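Local coordinates for protein PfVFT1 (Plasmodium falciparum, PDB 5JKQ) that probably binds a small solute in the cleft between its two lobes, as other Venus flytrap and solute-binding proteins do, at residues 175-180 with 252-257; 104-109 with 147-152; 92-97 with 127-132; 204-209 with 225-230. The protein carries 3 engineered substitutions. All blocks are in the same frame, centred on the assembly; numbering follows the deposited sequence.

Contact 1: residues 175-180 with 252-257; sequences IKHSNK and VISGIP
The His177 imidazole meets Ser254 on its CD2-NE2 side, where the hydroxyl comes in obliquely, with Ser254 OG 3.2 Å from His177 NE2 and 3.3 Å from His177 CD2. The ring of His276 lies against the same imidazole with its plane turned by about 35°, and its NE2 is hydrogen-bonded to His177 ND1. Asn179 presents its CB to Val252, 4.1 Å from CG1, while its OD1 and Ser254 OG are both hydrogen-bonded to Asn214 ND2, and Asn179 ND2 donates to Leu272 O. At Lys180 the side chain starts beside its backbone N (chi1 -53°) and runs past the backbone of the other segment, CB 3.2 Å from Ile253 O and CE 3.8 Å from Ser254 O.

Lys180 N donates to Ile253 O at 2.7 Å but is bent, at 140°, whereas Ile253 N reaches Lys180 O at 3.0 Å almost straight. Regular pairing stops at Ile253; Ser254, already in the loop, still lies against Asn179 and His177. This antiparallel hydrogen-bonded pair ties strand 250-253 to the long strand 175-184, consistent with the extended strands that span the two lobes of a Venus flytrap fold.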
loop_
_atom_site.group_PDB
_atom_site.type_symbol
_atom_site.label_atom_id
_atom_site.label_comp_id
_atom_site.label_asym_id
_atom_site.label_seq_id
_atom_site.Cartn_x
_atom_site.Cartn_y
_atom_site.Cartn_z
ATOM N N ILE A 175 1.571 2.595 5.232
ATOM C CA ILE A 175 2.521 1.491 5.218
ATOM C C ILE A 175 3.199 1.412 3.856
ATOM O O ILE A 175 2.542 1.483 2.817
ATOM C CB ILE A 175 1.823 0.153 5.545
ATOM C CG1 ILE A 175 1.263 0.194 6.968
ATOM C CG2 ILE A 175 2.791 -1.020 5.411
ATOM C CD1 ILE A 175 0.309 -0.938 7.296
ATOM N N LYS A 176 4.520 1.270 3.878
ATOM C CA LYS A 176 5.319 1.209 2.659
ATOM C C LYS A 176 6.210 -0.027 2.637
ATOM O O LYS A 176 6.512 -0.606 3.683
ATOM C CB LYS A 176 6.196 2.459 2.529
ATOM C CG LYS A 176 5.476 3.774 2.771
ATOM C CD LYS A 176 6.431 4.943 2.595
ATOM C CE LYS A 176 5.833 6.245 3.106
ATOM N NZ LYS A 176 5.830 7.304 2.060
ATOM N N HIS A 177 6.618 -0.430 1.438
ATOM C CA HIS A 177 7.734 -1.354 1.282
ATOM C C HIS A 177 8.724 -0.728 0.307
ATOM O O HIS A 177 8.349 0.103 -0.520
ATOM C CB HIS A 177 7.264 -2.737 0.809
ATOM C CG HIS A 177 6.904 -2.808 -0.644
ATOM N ND1 HIS A 177 5.600 -2.770 -1.089
ATOM C CD2 HIS A 177 7.674 -2.953 -1.749
ATOM C CE1 HIS A 177 5.582 -2.870 -2.406
ATOM N NE2 HIS A 177 6.827 -2.981 -2.832
ATOM N N SER A 178 9.991 -1.110 0.424
ATOM C CA SER A 178 11.045 -0.502 -0.377
ATOM C C SER A 178 11.347 -1.322 -1.629
ATOM O O SER A 178 10.924 -2.471 -1.750
ATOM C CB SER A 178 12.314 -0.337 0.459
ATOM O OG SER A 178 13.246 0.502 -0.201
ATOM N N ASN A 179 12.078 -0.711 -2.555
ATOM C CA ASN A 179 12.478 -1.366 -3.794
ATOM C C ASN A 179 13.991 -1.531 -3.861
ATOM O O ASN A 179 14.733 -0.549 -3.880
ATOM C CB ASN A 179 11.978 -0.569 -5.000
ATOM C CG ASN A 179 10.469 -0.510 -5.069
ATOM O OD1 ASN A 179 9.835 -1.350 -5.703
ATOM N ND2 ASN A 179 9.884 0.480 -4.408
ATOM N N LYS A 180 14.443 -2.780 -3.888
ATOM C CA LYS A 180 15.867 -3.069 -3.945
ATOM C C LYS A 180 16.332 -3.159 -5.393
ATOM O O LYS A 180 15.546 -3.457 -6.293
ATOM C CB LYS A 180 16.179 -4.363 -3.193
ATOM C CG LYS A 180 15.644 -4.369 -1.769
ATOM C CD LYS A 180 16.073 -5.610 -1.015
ATOM C CE LYS A 180 15.429 -5.676 0.360
ATOM N NZ LYS A 180 15.751 -4.486 1.197
ATOM N N VAL A 252 15.033 -4.740 -10.504
ATOM C CA VAL A 252 14.314 -4.096 -9.411
ATOM C C VAL A 252 13.376 -5.101 -8.758
ATOM O O VAL A 252 12.563 -5.735 -9.433
ATOM C CB VAL A 252 13.501 -2.879 -9.891
ATOM C CG1 VAL A 252 12.987 -2.085 -8.698
ATOM C CG2 VAL A 252 14.344 -1.991 -10.798
ATOM N N ILE A 253 13.486 -5.238 -7.442
ATOM C CA ILE A 253 12.721 -6.243 -6.721
ATOM C C ILE A 253 12.597 -5.870 -5.244
ATOM O O ILE A 253 13.485 -5.232 -4.680
ATOM C CB ILE A 253 13.372 -7.639 -6.884
ATOM C CG1 ILE A 253 12.412 -8.738 -6.430
ATOM C CG2 ILE A 253 14.716 -7.712 -6.147
ATOM C CD1 ILE A 253 12.708 -10.084 -7.055
ATOM N N SER A 254 11.488 -6.263 -4.627
ATOM C CA SER A 254 11.192 -5.874 -3.250
ATOM C C SER A 254 11.838 -6.793 -2.215
ATOM O O SER A 254 11.936 -6.434 -1.041
ATOM C CB SER A 254 9.678 -5.846 -3.030
ATOM O OG SER A 254 9.042 -5.019 -3.988
ATOM N N GLY A 255 12.273 -7.975 -2.644
ATOM C CA GLY A 255 12.860 -8.939 -1.728
ATOM C C GLY A 255 13.857 -9.884 -2.369
ATOM O O GLY A 255 13.872 -10.062 -3.587
ATOM N N ILE A 256 14.687 -10.493 -1.525
ATOM C CA ILE A 256 15.727 -11.419 -1.961
ATOM C C ILE A 256 15.568 -12.756 -1.227
ATOM O O ILE A 256 15.969 -12.878 -0.070
ATOM C CB ILE A 256 17.140 -10.844 -1.693
ATOM C CG1 ILE A 256 17.305 -9.478 -2.374
ATOM C CG2 ILE A 256 18.222 -11.812 -2.158
ATOM C CD1 ILE A 256 17.216 -9.508 -3.898
ATOM N N PRO A 257 14.970 -13.761 -1.894
ATOM C CA PRO A 257 14.807 -15.094 -1.298
ATOM C C PRO A 257 16.133 -15.763 -0.925
ATOM O O PRO A 257 16.238 -16.342 0.157
ATOM C CB PRO A 257 14.101 -15.890 -2.401
ATOM C CG PRO A 257 13.444 -14.876 -3.248
ATOM C CD PRO A 257 14.336 -13.679 -3.221
#

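Contact 2: residues 104-109 with 147-152; sequences PDVMYI and TDNYFL
Met107, a selenomethionine, reaches Asn149 by placing CG anti to its backbone N (chi1 -175°) and then bending twice: chi2 of 63° sets the selenium, and chi3 of 86° sets the terminal methyl. Asn149, whose CB points toward the helix, carries its CG beside its own backbone N, anti to the carbonyl carbon. The methyl carbon CE of Met107 ends 3.1 Å from Asn149 ND2, and Met107 SE lies 3.4 Å from the same nitrogen. The two side chains cross obliquely, and the methyl continues past the amide to lie 3.4 Å from Thr147 O and 3.7 Å from Asp148 CA. Val106 adds a lighter touch from the preceding residue, its CG1 being 3.9 Å from Asn149 ND2.

Here helix 102-118 packs on the loop that leaves strand 146-147, an outer strand of the three-stranded parallel sheet of this lobe. Met107 also leans on Ile80 of the neighbouring strand 77-83, and the oxygen of the Asn149 amide is held by Tyr20 OH, which would help fix the rotation of the group. The loop turns sharply at Asp148, where OD1 uses its anti lone pair to accept from Tyr150 N at 3.1 Å, forming an Asx turn, while OD2 is hydrogen-bonded to Tyr129 OH. Just before it, Thr147 OG1 donates to Asp148 O, likewise at 3.1 Å, and is also hydrogen-bonded to Tyr279 N.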
loop_
_atom_site.group_PDB
_atom_site.type_symbol
_atom_site.label_atom_id
_atom_site.label_comp_id
_atom_site.label_asym_id
_atom_site.label_seq_id
_atom_site.Cartn_x
_atom_site.Cartn_y
_atom_site.Cartn_z
ATOM N N PRO A 104 -4.858 -8.333 6.636
ATOM C CA PRO A 104 -6.091 -8.453 7.421
ATOM C C PRO A 104 -5.885 -8.076 8.887
ATOM O O PRO A 104 -6.722 -7.372 9.458
ATOM C CB PRO A 104 -6.454 -9.934 7.282
ATOM C CG PRO A 104 -5.870 -10.334 5.990
ATOM C CD PRO A 104 -4.591 -9.554 5.855
ATOM N N ASP A 105 -4.787 -8.535 9.484
ATOM C CA ASP A 105 -4.492 -8.225 10.881
ATOM C C ASP A 105 -4.310 -6.727 11.099
ATOM O O ASP A 105 -4.658 -6.209 12.159
ATOM C CB ASP A 105 -3.233 -8.962 11.353
ATOM C CG ASP A 105 -3.514 -10.383 11.810
ATOM O OD1 ASP A 105 -4.692 -10.729 12.045
ATOM O OD2 ASP A 105 -2.542 -11.153 11.949
ATOM N N VAL A 106 -3.756 -6.039 10.104
ATOM C CA VAL A 106 -3.608 -4.587 10.166
ATOM C C VAL A 106 -4.977 -3.920 10.255
ATOM O O VAL A 106 -5.188 -3.024 11.074
ATOM C CB VAL A 106 -2.841 -4.037 8.933
ATOM C CG1 VAL A 106 -2.962 -2.509 8.826
ATOM C CG2 VAL A 106 -1.379 -4.450 8.991
HETATM N N MSE A 107 -5.907 -4.359 9.413
HETATM C CA MSE A 107 -7.233 -3.754 9.378
HETATM C C MSE A 107 -7.991 -4.049 10.668
HETATM O O MSE A 107 -8.781 -3.225 11.130
HETATM C CB MSE A 107 -8.029 -4.255 8.170
HETATM C CG MSE A 107 -9.376 -3.564 7.997
HETATM SE SE MSE A 107 -9.211 -1.648 7.650
HETATM C CE MSE A 107 -8.999 -1.735 5.716
ATOM N N TYR A 108 -7.745 -5.221 11.247
ATOM C CA TYR A 108 -8.399 -5.609 12.493
ATOM C C TYR A 108 -7.980 -4.705 13.649
ATOM O O TYR A 108 -8.828 -4.199 14.382
ATOM C CB TYR A 108 -8.084 -7.069 12.843
ATOM C CG TYR A 108 -8.654 -8.088 11.879
ATOM C CD1 TYR A 108 -9.879 -7.882 11.257
ATOM C CD2 TYR A 108 -7.965 -9.258 11.594
ATOM C CE1 TYR A 108 -10.400 -8.812 10.378
ATOM C CE2 TYR A 108 -8.477 -10.193 10.714
ATOM C CZ TYR A 108 -9.694 -9.965 10.110
ATOM O OH TYR A 108 -10.207 -10.895 9.235
ATOM N N ILE A 109 -6.677 -4.501 13.818
ATOM C CA ILE A 109 -6.194 -3.712 14.946
ATOM C C ILE A 109 -6.555 -2.233 14.781
ATOM O O ILE A 109 -6.720 -1.520 15.770
ATOM C CB ILE A 109 -4.667 -3.856 15.140
ATOM C CG1 ILE A 109 -3.912 -3.439 13.874
ATOM C CG2 ILE A 109 -4.330 -5.290 15.540
ATOM C CD1 ILE A 109 -2.412 -3.368 14.048
ATOM N N THR A 147 -11.788 0.295 1.070
ATOM C CA THR A 147 -10.940 -0.737 0.497
ATOM C C THR A 147 -10.004 -1.231 1.592
ATOM O O THR A 147 -9.849 -0.577 2.625
ATOM C CB THR A 147 -10.110 -0.223 -0.693
ATOM O OG1 THR A 147 -9.123 0.705 -0.223
ATOM C CG2 THR A 147 -11.001 0.449 -1.728
ATOM N N ASP A 148 -9.386 -2.384 1.371
ATOM C CA ASP A 148 -8.340 -2.866 2.260
ATOM C C ASP A 148 -7.164 -1.891 2.203
ATOM O O ASP A 148 -7.089 -1.059 1.301
ATOM C CB ASP A 148 -7.904 -4.279 1.862
ATOM C CG ASP A 148 -7.106 -4.972 2.947
ATOM O OD1 ASP A 148 -5.952 -4.564 3.192
ATOM O OD2 ASP A 148 -7.631 -5.936 3.547
ATOM N N ASN A 149 -6.248 -1.988 3.163
ATOM C CA ASN A 149 -5.115 -1.068 3.221
ATOM C C ASN A 149 -3.981 -1.419 2.259
ATOM O O ASN A 149 -3.100 -0.595 2.020
ATOM C CB ASN A 149 -4.547 -1.008 4.643
ATOM C CG ASN A 149 -5.568 -0.550 5.665
ATOM O OD1 ASN A 149 -5.972 0.611 5.678
ATOM N ND2 ASN A 149 -5.977 -1.461 6.543
ATOM N N TYR A 150 -3.989 -2.632 1.709
ATOM C CA TYR A 150 -2.837 -3.111 0.946
ATOM C C TYR A 150 -2.732 -2.467 -0.431
ATOM O O TYR A 150 -1.676 -2.520 -1.059
ATOM C CB TYR A 150 -2.865 -4.643 0.806
ATOM C CG TYR A 150 -4.011 -5.236 0.005
ATOM C CD1 TYR A 150 -4.118 -5.031 -1.367
ATOM C CD2 TYR A 150 -4.958 -6.048 0.617
ATOM C CE1 TYR A 150 -5.153 -5.586 -2.095
ATOM C CE2 TYR A 150 -5.993 -6.610 -0.104
ATOM C CZ TYR A 150 -6.086 -6.377 -1.458
ATOM O OH TYR A 150 -7.114 -6.934 -2.181
ATOM N N PHE A 151 -3.818 -1.859 -0.894
ATOM C CA PHE A 151 -3.850 -1.272 -2.230
ATOM C C PHE A 151 -2.756 -0.231 -2.415
ATOM O O PHE A 151 -2.454 0.535 -1.502
ATOM C CB PHE A 151 -5.218 -0.650 -2.507
ATOM C CG PHE A 151 -6.287 -1.662 -2.782
ATOM C CD1 PHE A 151 -6.482 -2.147 -4.064
ATOM C CD2 PHE A 151 -7.087 -2.141 -1.761
ATOM C CE1 PHE A 151 -7.459 -3.085 -4.320
ATOM C CE2 PHE A 151 -8.065 -3.079 -2.012
ATOM C CZ PHE A 151 -8.251 -3.551 -3.293
ATOM N N LEU A 152 -2.158 -0.223 -3.602
ATOM C CA LEU A 152 -1.077 0.704 -3.910
ATOM C C LEU A 152 -1.554 2.150 -3.862
ATOM O O LEU A 152 -2.706 2.449 -4.180
ATOM C CB LEU A 152 -0.488 0.398 -5.289
ATOM C CG LEU A 152 0.075 -1.011 -5.494
ATOM C CD1 LEU A 152 0.610 -1.156 -6.907
ATOM C CD2 LEU A 152 1.162 -1.327 -4.477
#

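Contact 3: residues 92-97 with 127-132; sequences GNYEQN and IAYNYY. Engineered in segment 127-132: Ala128 (natural residue Thr).
The irregular segment 92-97 passes beside strand 127-132 without pairing with it, its backbone coming nearest at Asn97 and Tyr129, whose CA atoms are 7.0 Å apart. That strand is an outermost one of the lobe's three-stranded parallel sheet, and an Asx turn, in which Asn93 OD1 accepts from Glu95 N, shapes the loop beside it. Tyr94 turns its ring edge to Tyr129 and Tyr131: it forms an offset edge-to-face pair with Tyr129, centroids 5.8 Å apart and planes at 71°, and crosses Tyr131 at about a right angle, CD2 3.8 Å from Tyr131 CE1. Pro99 also touches all three rings. Tyr131 OH donates to Gln96 O at 3.0 Å, from above the carbonyl plane. Over one face of the Tyr131 ring, toward its rim, sits Asn97 ND2. The same nitrogen donates to Tyr129 O at 2.8 Å in a nearly straight bond, with that oxygen lying in the amide plane of Asn97.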
loop_
_atom_site.group_PDB
_atom_site.type_symbol
_atom_site.label_atom_id
_atom_site.label_comp_id
_atom_site.label_asym_id
_atom_site.label_seq_id
_atom_site.Cartn_x
_atom_site.Cartn_y
_atom_site.Cartn_z
ATOM N N GLY A 92 -0.979 -12.061 3.528
ATOM C CA GLY A 92 -2.422 -11.909 3.518
ATOM C C GLY A 92 -3.111 -12.927 2.631
ATOM O O GLY A 92 -2.866 -12.979 1.425
ATOM N N ASN A 93 -3.980 -13.731 3.236
ATOM C CA ASN A 93 -4.730 -14.755 2.519
ATOM C C ASN A 93 -6.225 -14.452 2.530
ATOM O O ASN A 93 -6.870 -14.498 3.579
ATOM C CB ASN A 93 -4.464 -16.130 3.136
ATOM C CG ASN A 93 -5.033 -17.263 2.307
ATOM O OD1 ASN A 93 -5.634 -17.040 1.256
ATOM N ND2 ASN A 93 -4.831 -18.491 2.769
ATOM N N TYR A 94 -6.767 -14.152 1.351
ATOM C CA TYR A 94 -8.171 -13.780 1.206
ATOM C C TYR A 94 -8.985 -14.862 0.497
ATOM O O TYR A 94 -10.098 -14.605 0.034
ATOM C CB TYR A 94 -8.291 -12.458 0.443
ATOM C CG TYR A 94 -7.685 -11.279 1.169
ATOM C CD1 TYR A 94 -6.311 -11.071 1.177
ATOM C CD2 TYR A 94 -8.487 -10.370 1.847
ATOM C CE1 TYR A 94 -5.755 -9.997 1.838
ATOM C CE2 TYR A 94 -7.940 -9.291 2.511
ATOM C CZ TYR A 94 -6.574 -9.110 2.503
ATOM O OH TYR A 94 -6.026 -8.035 3.162
ATOM N N GLU A 95 -8.430 -16.067 0.407
ATOM C CA GLU A 95 -9.160 -17.196 -0.162
ATOM C C GLU A 95 -10.240 -17.666 0.810
ATOM O O GLU A 95 -11.187 -18.346 0.416
ATOM C CB GLU A 95 -8.209 -18.346 -0.508
ATOM C CG GLU A 95 -7.620 -18.248 -1.913
ATOM C CD GLU A 95 -6.642 -19.369 -2.230
ATOM O OE1 GLU A 95 -6.363 -20.196 -1.335
ATOM O OE2 GLU A 95 -6.153 -19.423 -3.379
ATOM N N GLN A 96 -10.087 -17.293 2.078
ATOM C CA GLN A 96 -11.097 -17.556 3.099
ATOM C C GLN A 96 -11.652 -16.245 3.656
ATOM O O GLN A 96 -10.976 -15.216 3.631
ATOM C CB GLN A 96 -10.508 -18.402 4.228
ATOM C CG GLN A 96 -9.206 -17.859 4.795
ATOM C CD GLN A 96 -8.776 -18.581 6.057
ATOM O OE1 GLN A 96 -7.683 -19.147 6.122
ATOM N NE2 GLN A 96 -9.633 -18.560 7.071
ATOM N N ASN A 97 -12.885 -16.297 4.154
ATOM C CA ASN A 97 -13.537 -15.136 4.748
ATOM C C ASN A 97 -14.088 -15.503 6.126
ATOM O O ASN A 97 -14.953 -16.372 6.229
ATOM C CB ASN A 97 -14.659 -14.631 3.838
ATOM C CG ASN A 97 -15.124 -13.233 4.205
ATOM O OD1 ASN A 97 -15.141 -12.856 5.377
ATOM N ND2 ASN A 97 -15.501 -12.455 3.198
ATOM N N ILE A 127 -15.976 -6.303 11.636
ATOM C CA ILE A 127 -15.381 -6.127 10.315
ATOM C C ILE A 127 -15.988 -7.140 9.347
ATOM O O ILE A 127 -15.845 -8.349 9.531
ATOM C CB ILE A 127 -13.843 -6.291 10.352
ATOM C CG1 ILE A 127 -13.207 -5.186 11.193
ATOM C CG2 ILE A 127 -13.248 -6.251 8.955
ATOM C CD1 ILE A 127 -12.941 -5.581 12.629
ATOM N N ALA A 128 -16.672 -6.633 8.324
ATOM C CA ALA A 128 -17.267 -7.474 7.291
ATOM C C ALA A 128 -16.521 -7.308 5.972
ATOM O O ALA A 128 -16.624 -6.272 5.318
ATOM C CB ALA A 128 -18.738 -7.134 7.113
ATOM N N TYR A 129 -15.769 -8.333 5.584
ATOM C CA TYR A 129 -15.041 -8.310 4.321
ATOM C C TYR A 129 -15.920 -8.764 3.159
ATOM O O TYR A 129 -16.550 -9.819 3.222
ATOM C CB TYR A 129 -13.799 -9.199 4.402
ATOM C CG TYR A 129 -12.532 -8.453 4.754
ATOM C CD1 TYR A 129 -11.831 -7.747 3.785
ATOM C CD2 TYR A 129 -12.034 -8.461 6.050
ATOM C CE1 TYR A 129 -10.672 -7.067 4.095
ATOM C CE2 TYR A 129 -10.876 -7.781 6.370
ATOM C CZ TYR A 129 -10.199 -7.086 5.388
ATOM O OH TYR A 129 -9.043 -6.408 5.698
ATOM N N ASN A 130 -15.965 -7.950 2.106
ATOM C CA ASN A 130 -16.604 -8.327 0.848
ATOM C C ASN A 130 -15.573 -8.325 -0.274
ATOM O O ASN A 130 -14.740 -7.423 -0.354
ATOM C CB ASN A 130 -17.756 -7.377 0.510
ATOM C CG ASN A 130 -18.905 -7.478 1.496
ATOM O OD1 ASN A 130 -18.716 -7.843 2.655
ATOM N ND2 ASN A 130 -20.105 -7.153 1.037
ATOM N N TYR A 131 -15.630 -9.336 -1.134
ATOM C CA TYR A 131 -14.641 -9.489 -2.195
ATOM C C TYR A 131 -15.218 -9.140 -3.568
ATOM O O TYR A 131 -16.353 -9.495 -3.885
ATOM C CB TYR A 131 -14.092 -10.917 -2.201
ATOM C CG TYR A 131 -13.440 -11.340 -0.904
ATOM C CD1 TYR A 131 -12.845 -10.405 -0.064
ATOM C CD2 TYR A 131 -13.407 -12.673 -0.522
ATOM C CE1 TYR A 131 -12.244 -10.788 1.120
ATOM C CE2 TYR A 131 -12.811 -13.065 0.658
ATOM C CZ TYR A 131 -12.230 -12.118 1.474
ATOM O OH TYR A 131 -11.635 -12.509 2.650
ATOM N N TYR A 132 -14.424 -8.436 -4.372
ATOM C CA TYR A 132 -14.832 -8.027 -5.714
ATOM C C TYR A 132 -13.669 -8.141 -6.693
ATOM O O TYR A 132 -12.512 -8.205 -6.285
ATOM C CB TYR A 132 -15.351 -6.586 -5.707
ATOM C CG TYR A 132 -16.439 -6.315 -4.694
ATOM C CD1 TYR A 132 -17.774 -6.559 -4.994
ATOM C CD2 TYR A 132 -16.134 -5.802 -3.441
ATOM C CE1 TYR A 132 -18.771 -6.306 -4.071
ATOM C CE2 TYR A 132 -17.123 -5.547 -2.512
ATOM C CZ TYR A 132 -18.439 -5.801 -2.831
ATOM O OH TYR A 132 -19.425 -5.546 -1.907
#

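Contact 4: residues 204-209 with 225-230; sequences GLKIAC and KVTYDY
Ile207 and Val226 form the tightly packed part of this contact, the terminal methyl CD1 of the isoleucine lying 3.6 Å from Val226 CG2 as the two side chains cross. The same CD1 is 4.2 Å from Tyr228 CE1, so one methyl bridges two residues of segment 225-230. Helix 212-222 lies on this face and touches Tyr228 through Cys215 and Phe222. The opposite face is looser and open to solvent toward its start. There Lys206 and Thr227 lie side by side and point the same way: Thr227 OG1, set between its backbone N and carbonyl carbon (chi1 54°), is 3.2 Å from Lys206 CG, and the extended lysine then leads its end away from the contact. Further along that face Ala208 is buried, and Asp229 OD2 bonds to Ser232 OG.

Between the faces the backbones are stitched together in alternation. Ile207 N donates to Thr227 O at 2.8 Å and Asp229 N to Ile207 O at 2.9 Å, both nearly along the C=O axis, and Cys209 N follows with a more bent bond of 2.9 Å to Asp229 O. At the entry to the pair, Thr227 N to Leu205 O stretches to 3.3 Å. The two parallel strands and helix 212-222 between them form a beta-alpha-beta crossover, whose first strand is fastened to that helix by the Cys209-Cys215 disulfide.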
loop_
_atom_site.group_PDB
_atom_site.type_symbol
_atom_site.label_atom_id
_atom_site.label_comp_id
_atom_site.label_asym_id
_atom_site.label_seq_id
_atom_site.Cartn_x
_atom_site.Cartn_y
_atom_site.Cartn_z
ATOM N N GLY A 204 20.316 3.460 -24.192
ATOM C CA GLY A 204 19.818 2.195 -24.704
ATOM C C GLY A 204 19.662 1.114 -23.648
ATOM O O GLY A 204 19.321 -0.025 -23.968
ATOM N N LEU A 205 19.906 1.467 -22.390
ATOM C CA LEU A 205 19.801 0.510 -21.293
ATOM C C LEU A 205 18.353 0.111 -21.034
ATOM O O LEU A 205 17.424 0.851 -21.364
ATOM C CB LEU A 205 20.415 1.092 -20.020
ATOM C CG LEU A 205 21.899 1.456 -20.112
ATOM C CD1 LEU A 205 22.344 2.175 -18.854
ATOM C CD2 LEU A 205 22.754 0.218 -20.349
ATOM N N LYS A 206 18.175 -1.066 -20.440
ATOM C CA LYS A 206 16.850 -1.600 -20.141
ATOM C C LYS A 206 16.817 -2.124 -18.709
ATOM O O LYS A 206 17.800 -2.686 -18.226
ATOM C CB LYS A 206 16.481 -2.709 -21.130
ATOM C CG LYS A 206 16.944 -2.435 -22.558
ATOM C CD LYS A 206 16.322 -3.398 -23.563
ATOM C CE LYS A 206 16.778 -3.082 -24.985
ATOM N NZ LYS A 206 16.116 -3.940 -26.010
ATOM N N ILE A 207 15.683 -1.935 -18.038
ATOM C CA ILE A 207 15.544 -2.300 -16.630
ATOM C C ILE A 207 14.529 -3.423 -16.458
ATOM O O ILE A 207 13.414 -3.354 -16.977
ATOM C CB ILE A 207 15.133 -1.071 -15.782
ATOM C CG1 ILE A 207 16.296 -0.074 -15.745
ATOM C CG2 ILE A 207 14.730 -1.485 -14.360
ATOM C CD1 ILE A 207 16.035 1.176 -14.920
ATOM N N ALA A 208 14.932 -4.459 -15.725
ATOM C CA ALA A 208 14.054 -5.585 -15.425
ATOM C C ALA A 208 13.387 -5.398 -14.068
ATOM O O ALA A 208 14.024 -4.968 -13.106
ATOM C CB ALA A 208 14.834 -6.886 -15.454
ATOM N N CYS A 209 12.100 -5.727 -13.998
ATOM C CA CYS A 209 11.329 -5.594 -12.766
ATOM C C CYS A 209 10.385 -6.780 -12.587
ATOM O O CYS A 209 9.872 -7.325 -13.559
ATOM C CB CYS A 209 10.534 -4.288 -12.775
ATOM S SG CYS A 209 11.534 -2.797 -13.008
ATOM N N LYS A 225 14.902 7.755 -20.063
ATOM C CA LYS A 225 16.314 7.447 -20.298
ATOM C C LYS A 225 16.547 5.950 -20.489
ATOM O O LYS A 225 17.586 5.539 -21.007
ATOM C CB LYS A 225 17.173 7.947 -19.137
ATOM C CG LYS A 225 17.951 9.216 -19.430
ATOM C CD LYS A 225 19.235 8.916 -20.190
ATOM C CE LYS A 225 20.203 10.090 -20.144
ATOM N NZ LYS A 225 21.578 9.695 -20.563
ATOM N N VAL A 226 15.583 5.143 -20.057
ATOM C CA VAL A 226 15.680 3.693 -20.175
ATOM C C VAL A 226 14.321 3.094 -20.513
ATOM O O VAL A 226 13.297 3.772 -20.417
ATOM C CB VAL A 226 16.203 3.052 -18.872
ATOM C CG1 VAL A 226 17.578 3.589 -18.523
ATOM C CG2 VAL A 226 15.240 3.310 -17.726
ATOM N N THR A 227 14.324 1.824 -20.911
ATOM C CA THR A 227 13.089 1.082 -21.145
ATOM C C THR A 227 12.792 0.190 -19.944
ATOM O O THR A 227 13.708 -0.337 -19.311
ATOM C CB THR A 227 13.173 0.227 -22.423
ATOM O OG1 THR A 227 14.331 -0.614 -22.365
ATOM C CG2 THR A 227 13.262 1.116 -23.652
ATOM N N TYR A 228 11.508 0.028 -19.639
ATOM C CA TYR A 228 11.076 -0.707 -18.454
ATOM C C TYR A 228 10.340 -1.984 -18.833
ATOM O O TYR A 228 9.322 -1.944 -19.524
ATOM C CB TYR A 228 10.180 0.178 -17.583
ATOM C CG TYR A 228 10.832 1.486 -17.206
ATOM C CD1 TYR A 228 11.610 1.592 -16.060
ATOM C CD2 TYR A 228 10.682 2.615 -18.001
ATOM C CE1 TYR A 228 12.213 2.785 -15.715
ATOM C CE2 TYR A 228 11.282 3.813 -17.663
ATOM C CZ TYR A 228 12.046 3.892 -16.519
ATOM O OH TYR A 228 12.651 5.079 -16.173
ATOM N N ASP A 229 10.868 -3.114 -18.373
ATOM C CA ASP A 229 10.268 -4.418 -18.629
ATOM C C ASP A 229 9.926 -5.115 -17.318
ATOM O O ASP A 229 10.817 -5.445 -16.532
ATOM C CB ASP A 229 11.216 -5.285 -19.460
ATOM C CG ASP A 229 10.589 -6.601 -19.878
ATOM O OD1 ASP A 229 9.344 -6.696 -19.888
ATOM O OD2 ASP A 229 11.345 -7.539 -20.207
ATOM N N TYR A 230 8.633 -5.330 -17.088
ATOM C CA TYR A 230 8.164 -6.034 -15.898
ATOM C C TYR A 230 7.266 -7.221 -16.247
ATOM O O TYR A 230 7.024 -8.095 -15.412
ATOM C CB TYR A 230 7.414 -5.073 -14.975
ATOM C CG TYR A 230 6.185 -4.457 -15.596
ATOM C CD1 TYR A 230 4.949 -5.085 -15.508
ATOM C CD2 TYR A 230 6.259 -3.245 -16.267
ATOM C CE1 TYR A 230 3.822 -4.524 -16.074
ATOM C CE2 TYR A 230 5.137 -2.676 -16.837
ATOM C CZ TYR A 230 3.922 -3.318 -16.737
ATOM O OH TYR A 230 2.802 -2.753 -17.304
#

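How the contacts relate
Along the chain, contacts 3 and 2 come first and interlock, their segments alternating, and both close before contact 1 opens; contact 4 lies within the span between the two segments of contact 1. Contacts 2 and 3, with centres about 11 Å apart, belong to one lobe and meet at Asp148, whose OD2 is hydrogen-bonded to the hydroxyls of both Tyr94 and Tyr129. Contacts 1 and 4 share one mixed sheet, strand 250-253 lying beside 206-209. The centres of contacts 3 and 4 are about 35 Å apart, whereas Ile175 of contact 1 touches Val106 of contact 2, consistent with strand 175-184 running from one lobe toward the other in a bi-lobed solute-binding architecture.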